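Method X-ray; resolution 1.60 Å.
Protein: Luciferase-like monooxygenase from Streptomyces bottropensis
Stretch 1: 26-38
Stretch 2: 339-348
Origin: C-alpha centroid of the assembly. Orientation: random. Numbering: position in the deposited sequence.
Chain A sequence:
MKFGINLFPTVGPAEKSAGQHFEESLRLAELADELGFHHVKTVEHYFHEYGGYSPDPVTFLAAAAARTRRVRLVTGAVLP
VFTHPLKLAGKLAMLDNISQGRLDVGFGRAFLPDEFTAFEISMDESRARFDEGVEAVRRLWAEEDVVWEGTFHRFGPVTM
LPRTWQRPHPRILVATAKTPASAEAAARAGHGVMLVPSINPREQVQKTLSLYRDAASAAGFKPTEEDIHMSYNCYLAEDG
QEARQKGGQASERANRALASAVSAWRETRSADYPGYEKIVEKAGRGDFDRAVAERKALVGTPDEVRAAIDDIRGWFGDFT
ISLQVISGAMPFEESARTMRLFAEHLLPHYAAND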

# COMPACT_ATOMS: atom_id res chain seq x y z
N LEU A 26 -11.82 -1.20 -8.66
CA LEU A 26 -11.70 0.25 -8.53
C LEU A 26 -12.92 0.96 -9.11
O LEU A 26 -13.35 1.99 -8.58
CB LEU A 26 -10.41 0.75 -9.18
CG LEU A 26 -9.13 0.43 -8.41
CD1 LEU A 26 -7.89 0.75 -9.25
CD2 LEU A 26 -9.08 1.18 -7.08
N ARG A 27 -13.49 0.43 -10.19
CA ARG A 27 -14.69 1.05 -10.75
C ARG A 27 -15.88 0.89 -9.82
O ARG A 27 -16.71 1.80 -9.70
CB ARG A 27 -14.99 0.47 -12.13
CG ARG A 27 -16.24 1.02 -12.81
CD ARG A 27 -16.27 2.54 -12.83
NE ARG A 27 -17.61 3.04 -13.17
CZ ARG A 27 -18.07 4.22 -12.81
NH1 ARG A 27 -17.31 5.05 -12.11
NH2 ARG A 27 -19.30 4.59 -13.16
N LEU A 28 -15.98 -0.27 -9.12
CA LEU A 28 -17.04 -0.43 -8.13
C LEU A 28 -16.85 0.52 -6.95
O LEU A 28 -17.83 1.03 -6.39
CB LEU A 28 -17.11 -1.88 -7.65
CG LEU A 28 -17.52 -2.88 -8.74
CD1 LEU A 28 -17.28 -4.30 -8.29
CD2 LEU A 28 -18.98 -2.70 -9.14
N ALA A 29 -15.60 0.75 -6.55
CA ALA A 29 -15.33 1.76 -5.53
C ALA A 29 -15.79 3.15 -5.99
O ALA A 29 -16.37 3.90 -5.21
CB ALA A 29 -13.84 1.76 -5.20
N GLU A 30 -15.53 3.49 -7.26
CA GLU A 30 -16.04 4.75 -7.82
C GLU A 30 -17.56 4.79 -7.81
O GLU A 30 -18.16 5.83 -7.48
CB GLU A 30 -15.52 4.93 -9.25
CG GLU A 30 -14.01 5.23 -9.35
CD GLU A 30 -13.50 5.16 -10.78
OE1 GLU A 30 -14.30 4.90 -11.70
OE2 GLU A 30 -12.28 5.36 -11.01
N LEU A 31 -18.20 3.68 -8.18
CA LEU A 31 -19.66 3.64 -8.16
C LEU A 31 -20.20 3.78 -6.74
O LEU A 31 -21.22 4.44 -6.52
CB LEU A 31 -20.14 2.35 -8.82
CG LEU A 31 -21.64 2.29 -9.13
CD1 LEU A 31 -22.00 3.29 -10.23
CD2 LEU A 31 -22.02 0.88 -9.56
N ALA A 32 -19.53 3.17 -5.75
CA ALA A 32 -19.92 3.39 -4.36
C ALA A 32 -19.89 4.87 -4.01
O ALA A 32 -20.82 5.40 -3.37
CB ALA A 32 -18.98 2.60 -3.43
N ASP A 33 -18.82 5.56 -4.41
CA ASP A 33 -18.71 7.00 -4.22
C ASP A 33 -19.87 7.75 -4.87
O ASP A 33 -20.55 8.56 -4.23
CB ASP A 33 -17.37 7.46 -4.80
CG ASP A 33 -16.82 8.72 -4.15
OD1 ASP A 33 -16.99 8.88 -2.93
OD2 ASP A 33 -16.20 9.53 -4.87
N GLU A 34 -20.14 7.46 -6.14
CA GLU A 34 -21.14 8.20 -6.90
C GLU A 34 -22.54 7.97 -6.36
O GLU A 34 -23.34 8.90 -6.29
CB GLU A 34 -21.07 7.80 -8.37
CG GLU A 34 -19.74 8.11 -9.06
CD GLU A 34 -19.56 7.35 -10.36
OE1 GLU A 34 -20.53 6.69 -10.82
OE2 GLU A 34 -18.45 7.41 -10.94
N LEU A 35 -22.84 6.73 -5.96
CA LEU A 35 -24.20 6.36 -5.58
C LEU A 35 -24.52 6.69 -4.12
O LEU A 35 -25.69 6.56 -3.73
CB LEU A 35 -24.45 4.87 -5.83
CG LEU A 35 -24.45 4.41 -7.29
CD1 LEU A 35 -24.63 2.90 -7.38
CD2 LEU A 35 -25.54 5.13 -8.08
N GLY A 36 -23.54 7.09 -3.32
CA GLY A 36 -23.82 7.51 -1.96
C GLY A 36 -23.67 6.43 -0.91
O GLY A 36 -24.23 6.58 0.19
N PHE A 37 -22.96 5.35 -1.20
CA PHE A 37 -22.67 4.34 -0.20
C PHE A 37 -21.73 4.89 0.87
O PHE A 37 -21.02 5.89 0.67
CB PHE A 37 -22.07 3.09 -0.87
CG PHE A 37 -23.09 2.27 -1.61
CD1 PHE A 37 -23.79 1.27 -0.95
CD2 PHE A 37 -23.38 2.51 -2.95
CE1 PHE A 37 -24.74 0.50 -1.61
CE2 PHE A 37 -24.34 1.74 -3.62
CZ PHE A 37 -25.02 0.74 -2.94
N HIS A 38 -21.73 4.22 2.02
CA HIS A 38 -21.01 4.73 3.19
C HIS A 38 -19.51 4.45 3.11
O HIS A 38 -18.70 5.29 3.52
CB HIS A 38 -21.61 4.11 4.46
CG HIS A 38 -20.85 4.42 5.71
ND1 HIS A 38 -20.04 3.51 6.34
CD2 HIS A 38 -20.80 5.55 6.46
CE1 HIS A 38 -19.51 4.06 7.42
NE2 HIS A 38 -19.95 5.30 7.51
N MET A 339 -25.38 -2.88 -6.99
CA MET A 339 -25.18 -1.62 -6.30
C MET A 339 -26.19 -0.58 -6.75
O MET A 339 -26.72 0.17 -5.93
CB MET A 339 -23.75 -1.13 -6.52
CG MET A 339 -22.72 -1.98 -5.79
SD MET A 339 -21.06 -1.49 -6.26
CE MET A 339 -20.99 0.17 -5.61
N ARG A 340 -26.49 -0.52 -8.06
CA ARG A 340 -27.44 0.46 -8.56
C ARG A 340 -28.85 0.20 -8.02
O ARG A 340 -29.56 1.14 -7.66
CB ARG A 340 -27.44 0.46 -10.09
CG ARG A 340 -26.16 1.05 -10.67
CD ARG A 340 -26.31 1.47 -12.13
NE ARG A 340 -25.10 2.14 -12.59
CZ ARG A 340 -24.15 1.56 -13.31
NH1 ARG A 340 -24.27 0.28 -13.66
NH2 ARG A 340 -23.08 2.25 -13.68
N LEU A 341 -29.26 -1.07 -7.95
CA LEU A 341 -30.59 -1.37 -7.42
C LEU A 341 -30.67 -1.05 -5.93
O LEU A 341 -31.68 -0.53 -5.45
CB LEU A 341 -30.94 -2.84 -7.68
CG LEU A 341 -31.30 -3.21 -9.12
CD1 LEU A 341 -31.43 -4.74 -9.27
CD2 LEU A 341 -32.58 -2.51 -9.58
N PHE A 342 -29.60 -1.36 -5.19
CA PHE A 342 -29.59 -1.04 -3.77
C PHE A 342 -29.67 0.46 -3.56
O PHE A 342 -30.40 0.94 -2.70
CB PHE A 342 -28.34 -1.61 -3.10
CG PHE A 342 -28.45 -1.73 -1.61
CD1 PHE A 342 -28.74 -2.95 -1.02
CD2 PHE A 342 -28.27 -0.62 -0.80
CE1 PHE A 342 -28.85 -3.05 0.36
CE2 PHE A 342 -28.38 -0.73 0.58
CZ PHE A 342 -28.67 -1.95 1.15
N ALA A 343 -28.92 1.22 -4.36
CA ALA A 343 -28.89 2.67 -4.19
C ALA A 343 -30.25 3.29 -4.51
O ALA A 343 -30.69 4.22 -3.83
CB ALA A 343 -27.80 3.27 -5.07
N GLU A 344 -30.92 2.80 -5.55
CA GLU A 344 -32.19 3.40 -5.95
C GLU A 344 -33.33 3.02 -5.02
O GLU A 344 -34.18 3.86 -4.70
CB GLU A 344 -32.53 2.99 -7.38
CG GLU A 344 -33.71 3.76 -7.97
CD GLU A 344 -34.14 3.25 -9.33
OE1 GLU A 344 -33.80 2.10 -9.68
OE2 GLU A 344 -34.83 4.00 -10.06
N HIS A 345 -33.36 1.77 -4.57
CA HIS A 345 -34.54 1.25 -3.90
C HIS A 345 -34.40 1.13 -2.39
O HIS A 345 -35.43 1.08 -1.70
CB HIS A 345 -34.90 -0.13 -4.47
CG HIS A 345 -35.34 -0.08 -5.90
ND1 HIS A 345 -34.52 -0.44 -6.94
CD2 HIS A 345 -36.51 0.31 -6.45
CE1 HIS A 345 -35.17 -0.29 -8.08
NE2 HIS A 345 -36.38 0.17 -7.81
N LEU A 346 -33.19 1.11 -1.86
CA LEU A 346 -33.00 0.82 -0.44
C LEU A 346 -32.29 1.94 0.30
O LEU A 346 -32.74 2.34 1.38
CB LEU A 346 -32.22 -0.50 -0.28
CG LEU A 346 -33.07 -1.69 -0.76
CD1 LEU A 346 -32.26 -2.95 -0.88
CD2 LEU A 346 -34.21 -1.88 0.21
N LEU A 347 -31.19 2.44 -0.25
CA LEU A 347 -30.45 3.52 0.40
C LEU A 347 -31.31 4.69 0.85
O LEU A 347 -31.11 5.17 1.97
CB LEU A 347 -29.33 4.01 -0.53
CG LEU A 347 -27.95 3.40 -0.37
CD1 LEU A 347 -26.95 4.21 -1.21
CD2 LEU A 347 -27.53 3.36 1.10
N PRO A 348 -32.26 5.21 0.05
CA PRO A 348 -33.03 6.38 0.52
C PRO A 348 -33.83 6.12 1.79
O PRO A 348 -34.01 7.05 2.59
CB PRO A 348 -33.96 6.69 -0.66
CG PRO A 348 -33.23 6.17 -1.84
CD PRO A 348 -32.58 4.90 -1.35

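Met339 forms the apolar centre of this contact. Its side chain sits as a knob in a hole made by Leu28, Leu31, Ala32 and Leu35. The m, t, p rotamer carries the methyl group down to the backbone of the first helix. Met339 CE lies 3.3 Å from Ala32 N and 3.4 Å from Leu28 O. These two backbone atoms already bond to each other, Ala32 N to Leu28 O at 2.8 Å, so the methyl packs against a helical turn whose polar groups are satisfied. Met339 CE is also 3.8 Å from Ala32 CB, and Met339 SD is 3.8 Å from Leu28 CD2. The small side chain of Ala32 goes with this close approach.

The two helices run nearly parallel, at 10°, with their axes 10.5 Å apart at closest approach. Further along, Leu35 faces Ala343. Their CA atoms are 6.1 Å apart, and Leu35 CB meets Ala343 CB at 3.8 Å. Leu35 CD1 reaches back to the preceding turn, 3.7 Å from Met339 O.

The first helix ends in a Schellman motif at Gly36. Its phi is positive, and a CB here would be jammed against the carbonyl O of Leu35. The motif's two bonds run back into the last turn: Phe37 N to Ala32 O at 3.0 Å, and a weak one from Gly36 N to Asp33 O at 3.5 Å. After this turn, the CA-to-CB bond of Phe37 points sideways, but the ring reaches the second stretch. Phe37 CZ is 3.5 Å from Met339 O, which lies at the ring edge, near its plane. Leu347 CD1 sits directly over one face, 4.1 Å from the centroid of the Phe37 ring, in a CH-pi contact. Leu347 CD1 is also 3.7 Å from Leu35 O, so Leu347 packs on both the turn and the ring. Phe37 CE1 touches Phe342 CD2 at 3.8 Å. The two ring planes meet obliquely, at 36°.

At the polar edge, Arg340 extends along Leu31. Leu31 CD2 lies over one face of the guanidinium, and Leu31 CD1 is 3.8 Å from Arg340 NH2. Arg340 NH2 also comes within 4.5 Å of Arg27 NH2, a close pair of like charges. Arg27 is held within its own helix by salt bridges from Arg27 NH1 to Glu30 OE1 at 3.0 Å and to Glu34 OE2 at 2.9 Å. These acidic groups offset the charge of Arg27 locally. No hydrogen bond crosses between the stretches, so the contact rests mainly on apolar packing.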